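Long-range contact in RagB/SusD family nutrient uptake outer membrane protein (Bacteroides thetaiotaomicron, PDB 7KV2), which probably binds beta-glucan at the bacterial cell surface as the SusD-family glycan-binding lipoprotein of an outer-membrane uptake system: residues V119-D124 with Y167-N171. Residues are numbered along the deposited sequence.
Sequences VKRCND and YFDKN
Build residues 119-124 as regular alpha-helix, with Asn123 N hydrogen-bonded to Val119 O and Asp124 N to Lys120 O, both at 3.0 Å, and lay 167-171 beside it as an irregular, mostly extended loop. CA atoms come closest at Asn123-Lys170 (5.3 Å) and Lys120-Asn171 (6.4 Å). Tyr167 turns its CA-CB bond away from the helix. Phe168, chi1 p, brings its ring back: Val119 CG1 covers one face, 4.0 Å from Phe168 CE2, and Lys120 CG meets the edge, 3.9 Å from that same CE2. Phe168 O takes a weak hydrogen bond from Asn123 ND2 (3.3 Å; Asn123 chi1 m). At Asp169 the backbone kinks (phi/psi -116/7), and Lys170, extended again, folds its side chain back (chi1 m, chi2 m) so that NZ hydrogen-bonds Asp169 O at 2.9 Å and, weakly, Asn123 O at 3.3 Å. Asn171, chi1 m, points at the helix: its ND2 donates to Lys120 O (3.0 Å, nearly linear) and lies 2.6 Å from Asp124 OD1, while its OD1 accepts a weak hydrogen bond from Asn123 ND2 (3.4 Å). Loop side chains, the Asn171 amide and Lys170 ammonium, thus reach helix carbonyls, and the Asn123 amide answers. Arg151 NH1 and Tyr155 OH of helix 137-162 hydrogen-bond Asn123 OD1 and Phe168 O; the loop, linking that helix to helix 183-200, touches all three helices, consistent with the family's TPR-type packing.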
# COMPACT_ATOMS: atom_id res chain seq x y z
N VAL A 119 -10.47 11.42 6.61
CA VAL A 119 -10.58 12.88 6.31
C VAL A 119 -11.43 13.54 7.41
O VAL A 119 -11.01 14.60 7.92
CB VAL A 119 -11.15 13.13 4.91
CG1 VAL A 119 -11.44 14.61 4.74
CG2 VAL A 119 -10.24 12.67 3.79
N LYS A 120 -12.58 12.96 7.73
CA LYS A 120 -13.53 13.55 8.73
C LYS A 120 -12.83 13.62 10.09
O LYS A 120 -12.94 14.65 10.74
CB LYS A 120 -14.83 12.75 8.83
CG LYS A 120 -15.78 12.97 7.65
CD LYS A 120 -17.00 12.06 7.60
CE LYS A 120 -18.03 12.51 6.58
NZ LYS A 120 -18.79 11.37 6.03
N ARG A 121 -12.11 12.57 10.49
CA ARG A 121 -11.45 12.57 11.81
C ARG A 121 -10.34 13.61 11.86
O ARG A 121 -10.17 14.21 12.94
CB ARG A 121 -10.97 11.16 12.18
CG ARG A 121 -12.13 10.20 12.36
CD ARG A 121 -11.63 8.87 12.83
NE ARG A 121 -12.73 7.99 13.11
CZ ARG A 121 -12.66 6.96 13.91
NH1 ARG A 121 -11.52 6.66 14.52
NH2 ARG A 121 -13.74 6.24 14.12
N CYS A 122 -9.61 13.82 10.76
CA CYS A 122 -8.55 14.86 10.62
C CYS A 122 -9.18 16.26 10.79
O CYS A 122 -8.63 17.08 11.55
CB CYS A 122 -7.79 14.72 9.30
SG CYS A 122 -6.76 13.20 9.28
N ASN A 123 -10.27 16.51 10.07
CA ASN A 123 -11.02 17.80 10.11
C ASN A 123 -11.51 18.07 11.55
O ASN A 123 -11.44 19.26 11.99
CB ASN A 123 -12.14 17.76 9.06
CG ASN A 123 -11.60 17.89 7.66
OD1 ASN A 123 -10.44 18.28 7.46
ND2 ASN A 123 -12.47 17.65 6.69
N ASP A 124 -12.01 17.05 12.25
CA ASP A 124 -12.49 17.15 13.66
C ASP A 124 -11.38 17.74 14.54
O ASP A 124 -11.68 18.66 15.32
CB ASP A 124 -12.87 15.81 14.29
CG ASP A 124 -14.17 15.20 13.80
OD1 ASP A 124 -15.00 15.93 13.23
OD2 ASP A 124 -14.35 14.00 14.01
N TYR A 167 -14.06 17.20 -2.01
CA TYR A 167 -12.99 17.77 -1.15
C TYR A 167 -13.63 18.62 -0.05
O TYR A 167 -14.62 19.33 -0.32
CB TYR A 167 -11.94 18.55 -1.94
CG TYR A 167 -10.85 19.09 -1.06
CD1 TYR A 167 -9.77 18.28 -0.71
CD2 TYR A 167 -10.92 20.35 -0.48
CE1 TYR A 167 -8.78 18.73 0.15
CE2 TYR A 167 -9.93 20.81 0.38
CZ TYR A 167 -8.85 19.99 0.70
OH TYR A 167 -7.85 20.38 1.55
N PHE A 168 -13.13 18.49 1.17
CA PHE A 168 -13.54 19.32 2.33
C PHE A 168 -12.43 19.32 3.39
O PHE A 168 -11.74 18.29 3.56
CB PHE A 168 -14.92 18.88 2.83
CG PHE A 168 -15.09 17.44 3.27
CD1 PHE A 168 -15.38 16.44 2.35
CD2 PHE A 168 -15.09 17.10 4.61
CE1 PHE A 168 -15.58 15.13 2.76
CE2 PHE A 168 -15.29 15.78 5.03
CZ PHE A 168 -15.52 14.79 4.10
N ASP A 169 -12.21 20.47 4.05
CA ASP A 169 -11.28 20.60 5.22
C ASP A 169 -12.05 20.97 6.50
O ASP A 169 -11.38 21.23 7.51
CB ASP A 169 -10.14 21.58 4.91
CG ASP A 169 -10.60 22.95 4.47
OD1 ASP A 169 -11.74 23.33 4.82
OD2 ASP A 169 -9.83 23.61 3.76
N LYS A 170 -13.39 20.99 6.46
CA LYS A 170 -14.30 21.15 7.64
C LYS A 170 -15.51 20.23 7.43
O LYS A 170 -15.93 20.09 6.28
CB LYS A 170 -14.76 22.60 7.79
CG LYS A 170 -13.73 23.57 8.37
CD LYS A 170 -13.61 23.50 9.90
CE LYS A 170 -12.18 23.42 10.40
NZ LYS A 170 -11.63 22.04 10.30
N ASN A 171 -16.06 19.66 8.51
CA ASN A 171 -17.26 18.76 8.51
C ASN A 171 -18.52 19.61 8.68
O ASN A 171 -19.10 20.01 7.65
CB ASN A 171 -17.15 17.68 9.60
CG ASN A 171 -15.84 16.90 9.56
OD1 ASN A 171 -15.24 16.73 8.49
ND2 ASN A 171 -15.39 16.42 10.71